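Local coordinates for natterin-like protein (Lethenteron camtschaticum, PDB 5ZU4), which is probably an aerolysin-type pore-forming protein that couples a jacalin-like, sugar-binding lectin module to an elongated, membrane-perforating beta module, at residues K260-V265 with A309-S314; Y176-S181 with V254-H259; S191-K196 with S243-E248; I151-Y156 with T278-I283. One frame throughout, in Å; residues are numbered along the deposited sequence.

Contact 1 of 4, residues K260-V265 with A309-S314. With EDO (1,2-ethanediol), chain L; EDO (1,2-ethanediol), chain M.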
loop_
_atom_site.group_PDB
_atom_site.type_symbol
_atom_site.label_atom_id
_atom_site.label_comp_id
_atom_site.label_asym_id
_atom_site.label_seq_id
_atom_site.Cartn_x
_atom_site.Cartn_y
_atom_site.Cartn_z
ATOM N N LYS B 260 20.850 -34.829 -29.645
ATOM C CA LYS B 260 21.047 -33.408 -29.449
ATOM C C LYS B 260 20.682 -32.999 -28.029
ATOM O O LYS B 260 19.963 -33.704 -27.309
ATOM C CB LYS B 260 20.209 -32.661 -30.504
ATOM C CG LYS B 260 20.991 -31.654 -31.334
ATOM C CD LYS B 260 21.756 -32.279 -32.490
ATOM C CE LYS B 260 22.743 -31.288 -33.107
ATOM N NZ LYS B 260 23.458 -31.845 -34.295
ATOM N N THR B 261 21.184 -31.846 -27.632
ATOM C CA THR B 261 20.910 -31.258 -26.336
ATOM C C THR B 261 20.232 -29.896 -26.562
ATOM O O THR B 261 20.652 -29.137 -27.420
ATOM C CB THR B 261 22.230 -31.085 -25.546
ATOM O OG1 THR B 261 22.747 -32.375 -25.200
ATOM C CG2 THR B 261 22.011 -30.315 -24.259
ATOM N N VAL B 262 19.168 -29.586 -25.825
ATOM C CA VAL B 262 18.709 -28.205 -25.806
ATOM C C VAL B 262 18.654 -27.669 -24.400
ATOM O O VAL B 262 18.245 -28.352 -23.461
ATOM C CB VAL B 262 17.476 -27.891 -26.713
ATOM C CG1 VAL B 262 17.012 -29.097 -27.494
ATOM C CG2 VAL B 262 16.339 -27.188 -25.981
ATOM N N THR B 263 19.139 -26.438 -24.303
ATOM C CA THR B 263 19.275 -25.705 -23.085
ATOM C C THR B 263 18.288 -24.545 -23.198
ATOM O O THR B 263 18.235 -23.854 -24.228
ATOM C CB THR B 263 20.730 -25.196 -22.954
ATOM O OG1 THR B 263 21.620 -26.327 -23.035
ATOM C CG2 THR B 263 20.942 -24.491 -21.640
ATOM N N VAL B 264 17.488 -24.357 -22.156
ATOM C CA VAL B 264 16.478 -23.305 -22.129
ATOM C C VAL B 264 16.734 -22.398 -20.975
ATOM O O VAL B 264 16.907 -22.870 -19.862
ATOM C CB VAL B 264 15.075 -23.883 -21.954
ATOM C CG1 VAL B 264 14.029 -22.768 -21.815
ATOM C CG2 VAL B 264 14.772 -24.751 -23.147
ATOM N N VAL B 265 16.725 -21.100 -21.242
ATOM C CA VAL B 265 16.890 -20.082 -20.205
ATOM C C VAL B 265 15.700 -19.141 -20.288
ATOM O O VAL B 265 15.431 -18.584 -21.365
ATOM C CB VAL B 265 18.201 -19.276 -20.400
ATOM C CG1 VAL B 265 18.390 -18.279 -19.285
ATOM C CG2 VAL B 265 19.402 -20.216 -20.426
ATOM N N ALA B 309 11.950 -16.787 -23.314
ATOM C CA ALA B 309 12.968 -17.798 -23.224
ATOM C C ALA B 309 13.764 -17.951 -24.505
ATOM O O ALA B 309 13.255 -17.752 -25.603
ATOM C CB ALA B 309 12.354 -19.118 -22.823
ATOM N N VAL B 310 15.018 -18.322 -24.319
ATOM C CA VAL B 310 15.952 -18.661 -25.368
ATOM C C VAL B 310 16.235 -20.152 -25.210
ATOM O O VAL B 310 16.680 -20.599 -24.140
ATOM C CB VAL B 310 17.267 -17.830 -25.227
ATOM C CG1 VAL B 310 18.211 -18.095 -26.383
ATOM C CG2 VAL B 310 16.952 -16.338 -25.180
ATOM N N ALA B 311 15.942 -20.911 -26.258
ATOM C CA ALA B 311 16.265 -22.330 -26.344
ATOM C C ALA B 311 17.352 -22.499 -27.360
ATOM O O ALA B 311 17.152 -22.135 -28.507
ATOM C CB ALA B 311 15.065 -23.128 -26.791
ATOM N N THR B 312 18.493 -23.050 -26.960
ATOM C CA THR B 312 19.592 -23.238 -27.897
ATOM C C THR B 312 20.028 -24.697 -27.974
ATOM O O THR B 312 20.076 -25.414 -26.982
ATOM C CB THR B 312 20.788 -22.245 -27.687
ATOM O OG1 THR B 312 21.976 -22.944 -27.351
ATOM C CG2 THR B 312 20.530 -21.206 -26.640
ATOM N N GLU B 313 20.330 -25.114 -29.192
ATOM C CA GLU B 313 20.675 -26.490 -29.524
ATOM C C GLU B 313 22.193 -26.623 -29.515
ATOM O O GLU B 313 22.884 -25.675 -29.920
ATOM C CB GLU B 313 20.111 -26.799 -30.900
ATOM C CG GLU B 313 20.131 -28.268 -31.289
ATOM C CD GLU B 313 19.420 -28.536 -32.604
ATOM O OE1 GLU B 313 18.206 -28.274 -32.683
ATOM O OE2 GLU B 313 20.075 -29.029 -33.542
ATOM N N SER B 314 22.716 -27.761 -29.037
ATOM C CA SER B 314 24.190 -28.007 -28.955
ATOM C C SER B 314 24.608 -29.473 -29.189
ATOM O O SER B 314 23.747 -30.333 -29.390
ATOM C CB SER B 314 24.769 -27.470 -27.616
ATOM O OG SER B 314 24.391 -28.237 -26.466
HETATM C C1 EDO L . 24.320 -35.440 -27.362
HETATM O O1 EDO L . 23.820 -34.170 -26.919
HETATM C C2 EDO L . 23.223 -36.499 -27.212
HETATM O O2 EDO L . 23.667 -37.798 -27.671
HETATM C C1 EDO M . 9.130 -19.414 -26.259
HETATM O O1 EDO M . 9.412 -18.088 -25.714
HETATM C C2 EDO M . 10.334 -20.365 -26.397
HETATM O O2 EDO M . 11.464 -19.715 -27.020
HETATM O O HOH W 1 22.342 -26.471 -25.590
#

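Contact 2 of 4, residues Y176-S181 with V254-H259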
loop_
_atom_site.group_PDB
_atom_site.type_symbol
_atom_site.label_atom_id
_atom_site.label_comp_id
_atom_site.label_asym_id
_atom_site.label_seq_id
_atom_site.Cartn_x
_atom_site.Cartn_y
_atom_site.Cartn_z
ATOM N N TYR B 176 17.887 -30.281 -21.667
ATOM C CA TYR B 176 17.345 -31.550 -22.066
ATOM C C TYR B 176 18.330 -32.193 -23.030
ATOM O O TYR B 176 18.711 -31.588 -24.046
ATOM C CB TYR B 176 15.996 -31.341 -22.739
ATOM C CG TYR B 176 15.028 -30.454 -21.960
ATOM C CD1 TYR B 176 15.007 -29.075 -22.142
ATOM C CD2 TYR B 176 14.157 -30.988 -21.045
ATOM C CE1 TYR B 176 14.141 -28.270 -21.444
ATOM C CE2 TYR B 176 13.288 -30.185 -20.353
ATOM C CZ TYR B 176 13.274 -28.824 -20.582
ATOM O OH TYR B 176 12.428 -27.996 -19.886
ATOM N N LYS B 177 18.739 -33.411 -22.716
ATOM C CA LYS B 177 19.706 -34.124 -23.514
ATOM C C LYS B 177 19.026 -35.361 -24.109
ATOM O O LYS B 177 18.607 -36.246 -23.392
ATOM C CB LYS B 177 20.913 -34.436 -22.639
ATOM C CG LYS B 177 22.039 -35.183 -23.316
ATOM C CD LYS B 177 23.243 -35.316 -22.385
ATOM C CE LYS B 177 24.086 -36.555 -22.706
ATOM N NZ LYS B 177 24.675 -36.559 -24.080
ATOM N N ASN B 178 18.896 -35.413 -25.429
ATOM C CA ASN B 178 18.291 -36.579 -26.092
ATOM C C ASN B 178 19.429 -37.451 -26.627
ATOM O O ASN B 178 20.016 -37.150 -27.652
ATOM C CB ASN B 178 17.394 -36.111 -27.235
ATOM C CG ASN B 178 16.722 -37.235 -28.004
ATOM O OD1 ASN B 178 16.810 -38.434 -27.682
ATOM N ND2 ASN B 178 15.997 -36.834 -29.030
ATOM N N ASP B 179 19.725 -38.543 -25.938
ATOM C CA ASP B 179 20.759 -39.465 -26.404
ATOM C C ASP B 179 20.157 -40.684 -27.117
ATOM O O ASP B 179 20.809 -41.701 -27.245
ATOM C CB ASP B 179 21.767 -39.821 -25.278
ATOM C CG ASP B 179 21.111 -40.152 -23.940
ATOM O OD1 ASP B 179 19.921 -40.548 -23.886
ATOM O OD2 ASP B 179 21.811 -40.033 -22.921
ATOM N N THR B 180 18.930 -40.550 -27.622
ATOM C CA THR B 180 18.258 -41.610 -28.357
ATOM C C THR B 180 18.096 -41.166 -29.810
ATOM O O THR B 180 18.520 -40.063 -30.199
ATOM C CB THR B 180 16.863 -41.958 -27.767
ATOM O OG1 THR B 180 15.833 -41.140 -28.361
ATOM C CG2 THR B 180 16.830 -41.820 -26.229
ATOM N N SER B 181 17.492 -42.050 -30.602
ATOM C CA SER B 181 17.196 -41.824 -32.014
ATOM C C SER B 181 15.679 -41.727 -32.251
ATOM O O SER B 181 15.207 -42.088 -33.316
ATOM C CB SER B 181 17.794 -42.971 -32.860
ATOM O OG SER B 181 17.116 -44.195 -32.602
ATOM N N VAL B 254 9.021 -28.252 -25.668
ATOM C CA VAL B 254 10.386 -28.237 -26.126
ATOM C C VAL B 254 10.616 -29.523 -26.874
ATOM O O VAL B 254 10.488 -30.608 -26.302
ATOM C CB VAL B 254 11.359 -28.134 -24.956
ATOM C CG1 VAL B 254 12.799 -28.088 -25.472
ATOM C CG2 VAL B 254 11.035 -26.905 -24.121
ATOM N N THR B 255 10.958 -29.411 -28.153
ATOM C CA THR B 255 11.276 -30.603 -28.915
ATOM C C THR B 255 12.804 -30.736 -29.025
ATOM O O THR B 255 13.542 -29.778 -29.263
ATOM C CB THR B 255 10.525 -30.724 -30.283
ATOM O OG1 THR B 255 11.369 -30.280 -31.328
ATOM C CG2 THR B 255 9.200 -29.973 -30.294
ATOM N N VAL B 256 13.265 -31.944 -28.773
ATOM C CA VAL B 256 14.688 -32.215 -28.658
ATOM C C VAL B 256 15.029 -33.204 -29.757
ATOM O O VAL B 256 14.619 -34.361 -29.683
ATOM C CB VAL B 256 15.049 -32.761 -27.262
ATOM C CG1 VAL B 256 16.556 -32.894 -27.102
ATOM C CG2 VAL B 256 14.507 -31.821 -26.196
ATOM N N PRO B 257 15.712 -32.730 -30.808
ATOM C CA PRO B 257 16.162 -33.603 -31.894
ATOM C C PRO B 257 16.966 -34.820 -31.426
ATOM O O PRO B 257 17.587 -34.793 -30.367
ATOM C CB PRO B 257 17.090 -32.691 -32.745
ATOM C CG PRO B 257 16.769 -31.288 -32.372
ATOM C CD PRO B 257 16.158 -31.327 -30.993
ATOM N N THR B 258 16.946 -35.860 -32.241
ATOM C CA THR B 258 17.774 -37.065 -32.036
ATOM C C THR B 258 19.244 -36.706 -31.877
ATOM O O THR B 258 19.768 -35.954 -32.683
ATOM C CB THR B 258 17.640 -38.052 -33.235
ATOM O OG1 THR B 258 18.106 -37.438 -34.448
ATOM C CG2 THR B 258 16.180 -38.491 -33.429
ATOM N N HIS B 259 19.871 -37.207 -30.813
ATOM C CA HIS B 259 21.324 -37.004 -30.506
ATOM C C HIS B 259 21.719 -35.559 -30.326
ATOM O O HIS B 259 22.815 -35.126 -30.733
ATOM C CB HIS B 259 22.245 -37.724 -31.535
ATOM C CG HIS B 259 21.971 -39.180 -31.614
ATOM N ND1 HIS B 259 21.227 -39.739 -32.635
ATOM C CD2 HIS B 259 22.203 -40.169 -30.725
ATOM C CE1 HIS B 259 21.054 -41.026 -32.395
ATOM N NE2 HIS B 259 21.635 -41.310 -31.240
#

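Contact 3 of 4, residues S191-K196 with S243-E248. With EDO (1,2-ethanediol), chain D; EDO (1,2-ethanediol), chain N.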
loop_
_atom_site.group_PDB
_atom_site.type_symbol
_atom_site.label_atom_id
_atom_site.label_comp_id
_atom_site.label_asym_id
_atom_site.label_seq_id
_atom_site.Cartn_x
_atom_site.Cartn_y
_atom_site.Cartn_z
ATOM N N SER B 191 8.096 -19.710 -13.368
ATOM C CA SER B 191 7.317 -18.624 -12.738
ATOM C C SER B 191 8.216 -17.704 -11.916
ATOM O O SER B 191 9.306 -18.099 -11.467
ATOM C CB SER B 191 6.228 -19.164 -11.808
ATOM O OG SER B 191 6.730 -20.142 -10.898
ATOM N N LYS B 192 7.750 -16.479 -11.751
ATOM C CA LYS B 192 8.418 -15.446 -11.013
ATOM C C LYS B 192 7.442 -14.468 -10.347
ATOM O O LYS B 192 6.600 -13.821 -11.012
ATOM C CB LYS B 192 9.329 -14.633 -11.927
ATOM C CG LYS B 192 10.252 -13.771 -11.091
ATOM C CD LYS B 192 11.038 -12.823 -11.933
ATOM C CE LYS B 192 11.681 -11.756 -11.059
ATOM N NZ LYS B 192 12.616 -12.364 -10.087
ATOM N N LYS B 193 7.587 -14.332 -9.034
ATOM C CA LYS B 193 6.965 -13.259 -8.305
ATOM C C LYS B 193 7.565 -11.926 -8.731
ATOM O O LYS B 193 8.771 -11.791 -8.750
ATOM C CB LYS B 193 7.173 -13.434 -6.817
ATOM C CG LYS B 193 6.775 -12.229 -5.997
ATOM C CD LYS B 193 6.944 -12.498 -4.513
ATOM C CE LYS B 193 6.163 -11.440 -3.750
ATOM N NZ LYS B 193 6.522 -11.406 -2.325
ATOM N N ILE B 194 6.696 -10.955 -9.042
ATOM C CA ILE B 194 7.082 -9.574 -9.304
ATOM C C ILE B 194 6.238 -8.609 -8.498
ATOM O O ILE B 194 5.120 -8.923 -8.086
ATOM C CB ILE B 194 6.965 -9.201 -10.791
ATOM C CG1 ILE B 194 5.502 -9.251 -11.306
ATOM C CG2 ILE B 194 7.869 -10.096 -11.626
ATOM C CD1 ILE B 194 5.356 -8.611 -12.677
ATOM N N ILE B 195 6.807 -7.437 -8.246
ATOM C CA ILE B 195 6.126 -6.364 -7.531
ATOM C C ILE B 195 6.231 -5.151 -8.448
ATOM O O ILE B 195 7.324 -4.655 -8.695
ATOM C CB ILE B 195 6.769 -6.088 -6.164
ATOM C CG1 ILE B 195 6.824 -7.378 -5.340
ATOM C CG2 ILE B 195 5.978 -5.042 -5.387
ATOM C CD1 ILE B 195 7.304 -7.162 -3.911
ATOM N N LYS B 196 5.093 -4.738 -8.998
ATOM C CA LYS B 196 4.985 -3.536 -9.791
ATOM C C LYS B 196 4.724 -2.414 -8.827
ATOM O O LYS B 196 4.149 -2.646 -7.746
ATOM C CB LYS B 196 3.820 -3.624 -10.778
ATOM C CG LYS B 196 4.044 -4.626 -11.879
ATOM C CD LYS B 196 2.757 -5.251 -12.384
ATOM C CE LYS B 196 1.839 -4.273 -13.110
ATOM N NZ LYS B 196 2.526 -3.455 -14.143
ATOM N N SER B 243 1.434 -0.474 -4.957
ATOM C CA SER B 243 2.204 -1.607 -5.413
ATOM C C SER B 243 1.271 -2.782 -5.641
ATOM O O SER B 243 0.223 -2.861 -5.028
ATOM C CB SER B 243 3.369 -1.879 -4.472
ATOM O OG SER B 243 3.036 -2.796 -3.480
ATOM N N GLU B 244 1.604 -3.606 -6.626
ATOM C CA GLU B 244 0.803 -4.733 -7.051
ATOM C C GLU B 244 1.723 -5.949 -7.151
ATOM O O GLU B 244 2.696 -5.937 -7.906
ATOM C CB GLU B 244 0.188 -4.488 -8.441
ATOM C CG GLU B 244 -0.870 -5.513 -8.866
ATOM C CD GLU B 244 -1.229 -5.499 -10.372
ATOM O OE1 GLU B 244 -0.664 -4.706 -11.170
ATOM O OE2 GLU B 244 -2.069 -6.333 -10.790
ATOM N N GLU B 245 1.382 -7.006 -6.428
ATOM C CA GLU B 245 2.126 -8.249 -6.501
ATOM C C GLU B 245 1.406 -9.220 -7.407
ATOM O O GLU B 245 0.188 -9.259 -7.444
ATOM C CB GLU B 245 2.324 -8.853 -5.122
ATOM C CG GLU B 245 2.728 -7.845 -4.065
ATOM C CD GLU B 245 3.312 -8.485 -2.833
ATOM O OE1 GLU B 245 3.782 -7.707 -1.977
ATOM O OE2 GLU B 245 3.302 -9.742 -2.718
ATOM N N LYS B 246 2.210 -9.989 -8.128
ATOM C CA LYS B 246 1.782 -10.806 -9.227
ATOM C C LYS B 246 2.794 -11.930 -9.452
ATOM O O LYS B 246 3.992 -11.802 -9.121
ATOM C CB LYS B 246 1.693 -9.930 -10.483
ATOM C CG LYS B 246 0.466 -10.168 -11.339
ATOM C CD LYS B 246 -0.063 -8.877 -11.954
ATOM C CE LYS B 246 0.786 -8.413 -13.118
ATOM N NZ LYS B 246 0.023 -7.419 -13.930
ATOM N N THR B 247 2.315 -13.028 -10.020
ATOM C CA THR B 247 3.150 -14.124 -10.423
ATOM C C THR B 247 3.074 -14.255 -11.920
ATOM O O THR B 247 2.023 -14.619 -12.459
ATOM C CB THR B 247 2.707 -15.420 -9.768
ATOM O OG1 THR B 247 2.654 -15.229 -8.343
ATOM C CG2 THR B 247 3.704 -16.567 -10.098
ATOM N N GLU B 248 4.201 -13.989 -12.588
ATOM C CA GLU B 248 4.328 -14.213 -14.021
ATOM C C GLU B 248 4.675 -15.666 -14.324
ATOM O O GLU B 248 5.419 -16.301 -13.580
ATOM C CB GLU B 248 5.439 -13.312 -14.609
ATOM C CG GLU B 248 5.071 -11.835 -14.702
ATOM C CD GLU B 248 3.891 -11.559 -15.631
ATOM O OE1 GLU B 248 3.771 -12.243 -16.658
ATOM O OE2 GLU B 248 3.082 -10.667 -15.319
HETATM C C1 EDO D . 8.967 -17.879 -8.390
HETATM O O1 EDO D . 9.935 -18.719 -9.001
HETATM C C2 EDO D . 9.890 -16.767 -7.914
HETATM O O2 EDO D . 9.247 -15.655 -7.299
HETATM C C1 EDO N . 11.825 -9.313 -6.935
HETATM O O1 EDO N . 10.536 -9.887 -7.243
HETATM C C2 EDO N . 12.972 -10.011 -7.674
HETATM O O2 EDO N . 13.119 -9.514 -9.017
#

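Contact 4 of 4, residues I151-Y156 with T278-I283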
loop_
_atom_site.group_PDB
_atom_site.type_symbol
_atom_site.label_atom_id
_atom_site.label_comp_id
_atom_site.label_asym_id
_atom_site.label_seq_id
_atom_site.Cartn_x
_atom_site.Cartn_y
_atom_site.Cartn_z
ATOM N N ILE B 151 -7.551 12.810 -8.953
ATOM C CA ILE B 151 -6.550 13.265 -9.933
ATOM C C ILE B 151 -6.929 12.588 -11.241
ATOM O O ILE B 151 -7.151 11.392 -11.254
ATOM C CB ILE B 151 -5.117 12.888 -9.509
ATOM C CG1 ILE B 151 -4.803 13.536 -8.147
ATOM C CG2 ILE B 151 -4.093 13.336 -10.561
ATOM C CD1 ILE B 151 -3.403 13.302 -7.631
ATOM N N GLN B 152 -7.065 13.357 -12.317
ATOM C CA GLN B 152 -7.564 12.831 -13.590
ATOM C C GLN B 152 -6.917 13.568 -14.754
ATOM O O GLN B 152 -6.009 14.363 -14.512
ATOM C CB GLN B 152 -9.085 12.878 -13.626
ATOM C CG GLN B 152 -9.668 14.277 -13.559
ATOM C CD GLN B 152 -11.149 14.227 -13.298
ATOM O OE1 GLN B 152 -11.578 13.901 -12.191
ATOM N NE2 GLN B 152 -11.940 14.519 -14.309
ATOM N N ASP B 153 -7.324 13.241 -15.993
ATOM C CA ASP B 153 -6.720 13.748 -17.257
ATOM C C ASP B 153 -5.211 13.568 -17.235
ATOM O O ASP B 153 -4.433 14.510 -17.523
ATOM C CB ASP B 153 -7.083 15.229 -17.547
ATOM C CG ASP B 153 -8.606 15.481 -17.616
ATOM O OD1 ASP B 153 -9.387 14.523 -17.883
ATOM O OD2 ASP B 153 -9.019 16.655 -17.398
ATOM N N MET B 154 -4.793 12.357 -16.870
ATOM C CA MET B 154 -3.378 12.101 -16.642
ATOM C C MET B 154 -2.618 12.095 -17.967
ATOM O O MET B 154 -2.993 11.398 -18.917
ATOM C CB MET B 154 -3.207 10.766 -15.914
ATOM C CG MET B 154 -1.776 10.359 -15.599
ATOM S SD MET B 154 -0.865 11.576 -14.649
ATOM C CE MET B 154 -1.575 11.405 -13.012
ATOM N N LYS B 155 -1.545 12.866 -18.032
ATOM C CA LYS B 155 -0.710 12.910 -19.230
ATOM C C LYS B 155 0.766 12.749 -18.863
ATOM O O LYS B 155 1.219 13.219 -17.803
ATOM C CB LYS B 155 -0.976 14.212 -20.022
ATOM C CG LYS B 155 -2.173 14.059 -20.952
ATOM C CD LYS B 155 -2.979 15.340 -21.224
ATOM C CE LYS B 155 -4.240 15.011 -22.055
ATOM N NZ LYS B 155 -5.350 15.997 -21.928
ATOM N N TYR B 156 1.490 12.046 -19.736
ATOM C CA TYR B 156 2.931 11.880 -19.644
ATOM C C TYR B 156 3.496 12.543 -20.909
ATOM O O TYR B 156 3.710 11.869 -21.913
ATOM C CB TYR B 156 3.252 10.376 -19.592
ATOM C CG TYR B 156 2.482 9.647 -18.523
ATOM C CD1 TYR B 156 2.873 9.736 -17.190
ATOM C CD2 TYR B 156 1.350 8.885 -18.827
ATOM C CE1 TYR B 156 2.168 9.073 -16.190
ATOM C CE2 TYR B 156 0.644 8.230 -17.825
ATOM C CZ TYR B 156 1.064 8.348 -16.503
ATOM O OH TYR B 156 0.399 7.726 -15.479
ATOM N N THR B 278 1.394 15.513 -16.140
ATOM C CA THR B 278 0.437 16.573 -15.879
ATOM C C THR B 278 -0.913 15.922 -15.688
ATOM O O THR B 278 -1.209 14.891 -16.304
ATOM C CB THR B 278 0.312 17.623 -17.042
ATOM O OG1 THR B 278 -0.223 16.998 -18.232
ATOM C CG2 THR B 278 1.669 18.274 -17.321
ATOM N N ALA B 279 -1.718 16.537 -14.832
ATOM C CA ALA B 279 -3.060 16.050 -14.540
ATOM C C ALA B 279 -3.868 17.184 -13.922
ATOM O O ALA B 279 -3.348 18.271 -13.699
ATOM C CB ALA B 279 -2.968 14.860 -13.579
ATOM N N LEU B 280 -5.130 16.931 -13.619
ATOM C CA LEU B 280 -5.881 17.884 -12.843
ATOM C C LEU B 280 -6.492 17.222 -11.623
ATOM O O LEU B 280 -6.991 16.086 -11.685
ATOM C CB LEU B 280 -6.875 18.665 -13.718
ATOM C CG LEU B 280 -8.311 18.304 -14.052
ATOM C CD1 LEU B 280 -9.182 18.223 -12.815
ATOM C CD2 LEU B 280 -8.864 19.378 -14.981
ATOM N N LEU B 281 -6.403 17.951 -10.510
ATOM C CA LEU B 281 -7.087 17.604 -9.287
ATOM C C LEU B 281 -8.464 18.253 -9.316
ATOM O O LEU B 281 -8.561 19.458 -9.367
ATOM C CB LEU B 281 -6.300 18.109 -8.093
ATOM C CG LEU B 281 -6.924 17.973 -6.714
ATOM C CD1 LEU B 281 -7.293 16.539 -6.382
ATOM C CD2 LEU B 281 -5.934 18.529 -5.717
ATOM N N ARG B 282 -9.514 17.438 -9.303
ATOM C CA ARG B 282 -10.860 17.904 -9.183
ATOM C C ARG B 282 -11.380 17.505 -7.805
ATOM O O ARG B 282 -11.470 16.308 -7.478
ATOM C CB ARG B 282 -11.760 17.342 -10.301
ATOM C CG ARG B 282 -13.264 17.628 -10.092
ATOM C CD ARG B 282 -14.115 17.491 -11.347
ATOM N NE ARG B 282 -13.614 18.385 -12.389
ATOM C CZ ARG B 282 -13.641 18.155 -13.711
ATOM N NH1 ARG B 282 -14.163 17.045 -14.224
ATOM N NH2 ARG B 282 -13.114 19.054 -14.542
ATOM N N ILE B 283 -11.753 18.524 -7.026
ATOM C CA ILE B 283 -12.373 18.353 -5.741
ATOM C C ILE B 283 -13.836 18.644 -5.937
ATOM O O ILE B 283 -14.193 19.733 -6.338
ATOM C CB ILE B 283 -11.808 19.339 -4.709
ATOM C CG1 ILE B 283 -10.309 19.057 -4.496
ATOM C CG2 ILE B 283 -12.577 19.208 -3.391
ATOM C CD1 ILE B 283 -9.549 20.185 -3.841
#

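Contact 1 of 4, residues K260-V265 with A309-S314
Lys260 lays its aliphatic chain across that of Glu313: CG of Lys260 stands 3.5 Å from CG of Glu313, and the two chains meet at a slant. Glu313 reaches there because CG lies anti to the backbone N (chi1 -168°) and the chain stays extended, while Lys260 bends at chi2 (82°). The charged ends nevertheless remain apart, NZ of Lys260 being 4.5 Å from OE2 of Glu313, so any attraction is longer than a salt bridge. Beyond this pair the strands run antiparallel, 163° between directions, as the far end of the hairpin formed by strands 260-285 and 290-313 in the elongated, aerolysin-like part of the molecule. Thr263 and Thr312 exchange backbone bonds, Thr312 N to Thr263 O spanning 2.9 Å. Val264, alternating to the other face, brings CG2 to 4.0 Å from CB of Ala311 and CG1 to 4.1 Å from CB of Ala309; Phe252 of strand 241-256 packs on that same face. On the threonine face one water joins Thr263 OG1, Thr312 O and Ser314 OG, lying 2.8 Å from the last. Thr263 OG1 is also hydrogen-bonded to Glu175, whereas Thr261 OG1 donates to a 1,2-ethanediol O1 at 2.7 Å.

Contact 2 of 4, residues Y176-S181 with V254-H259
Asn178 and Val256 meet where strands 166-178 and 241-256 reach the tip of the elongated, aerolysin-like beta module and their chains run into turns. The axes of 176-178 and 254-256 come no closer than 8.1 Å, so here side chains rather than a backbone ladder make the join. In Asn178 the contact begins at CB, only 3.3 Å from Val256 CG1. With CG anti to the backbone N (chi1 179°), the amide is carried over the 256-258 turn, where CG has Pro257 O as its nearest neighbour. At the end, ND2 donates to Val256 O at 2.9 Å, from above that carbonyl's plane, and makes a weak, bent bond (123° at the hydrogen) to Pro257 O; Ile182 O is a further acceptor. OD1 turns back on its own chain and accepts from Thr180 N, closing an Asx turn, and from Thr180 OG1, which lies on a lone pair. Both ends of the amide are thus gripped, fixing its rotation. Behind Asn178, Tyr176 CB touches Val256 CG2 at 3.8 Å, and the Tyr176 and Val254 side chains cross at about a right angle, CD1 nearest Val254 CG1. Past the turn, His259 N bonds weakly to Thr180 O, and that same oxygen sits 3.4 Å above the imidazole plane of His259, over its centre.

Contact 3 of 4, residues S191-K196 with S243-E248
Lys196 and Glu244 lie alongside one another and point the same way, with CE of Lys196 3.2 Å from OE1 of Glu244. Bends at chi3 (67°) and chi4 turn the Lys196 ammonium aside, so NZ stays 4.5 Å from that oxygen and instead forms a salt bridge with Glu220. Lys246 crosses Lys196 at a slant, its own NZ making a long salt bridge to Glu244 OE2. Along the same face, Ile194 runs parallel to Lys246, while its CD1 meets CG of Glu248 at 3.8 Å in an oblique crossing; Ile268 of strand 260-285 packs on Ile194 and Glu248. The backbones form a regular antiparallel ladder, 159° between directions, within the long strands of the aerolysin-like module. Its straightest rung, from Ile194 N to Lys246 O, measures 2.8 Å with 174° at the hydrogen. On the reverse face the extended Lys193 chain slants over Glu245, and NZ of Lys193 reaches OE2 of Glu245 at 3.6 Å, a long salt bridge. That ammonium also donates to Glu207 O and Phe210 O of the second subunit. Ser191 OG is hydrogen-bonded to Ile146 N of the second subunit, and Thr247 OG1 to its Ser211 OG; the face carrying Lys193, Glu245 and Thr247 thus meets that subunit.

Contact 4 of 4, residues I151-Y156 with T278-I283
Ile151 presses its CG2 branch against Ala279, the two methyls (Ile151 CG2 and Ala279 CB) being 3.6 Å apart, while CG1 approaches Leu281 CD1 more loosely. The branch points there because CG2 is anti to the backbone N, with chi1 for CG1 at -60°; Leu295 of strand 290-313 packs on the same isoleucine. Gln152 follows as a hydrogen-bonded pair with Leu280: Gln152 N donates to Leu280 O at 2.8 Å, and Leu280 N returns a bond to Gln152 O. Its side chain runs alongside Leu280, pointing the same way, then slants over Arg282, whose guanidinium plane is turned 66° from the amide. Two donors face each other there, so Gln152 NE2 and Arg282 NH1 make no hydrogen bond; Arg282 NE is instead in a salt bridge with Asp292. At Asp153 the chain turns a corner, with phi and psi both positive, and the register slips by one residue. This beta bulge interrupts the antiparallel pairing of strands 135-155 and 260-285 in the aerolysin-like module. Asp153 OD2 lies beside Leu280 CD2 at 3.6 Å. Met154 doubles back through bends at chi2 and chi3, setting CE 3.8 Å from Ala279 CB, with Val214 and Ala216 also against its side chain. Pairing resumes at Lys155, whose N donates to Thr278 O at 2.7 Å, and CB of Lys155 rests 3.4 Å from Thr278 OG1.

In the fold
Following the chain from the N terminus, 151-156 on strand 135-155 opens contact 4, which closes only at 278-283. Within that span 176-181 opens contact 2, and inside contact 2 lies contact 3, opened by 191-196 and closed by 243-248 before 254-259 completes contact 2. Segment 260-265 begins contact 1 next, ahead of the closure of contact 4, and 309-314 ends it at the C terminus; contacts 1 and 4 therefore cross, sharing strand 260-285 with centres about 48 Å apart. Contacts 1 and 2 touch at the far tip, through Val262 O and Tyr176 N, whereas contact 3 ties strands 184-200 and 241-256 further back, and contact 4, nearest the chain's centre, joins strands 135-155 and 260-285.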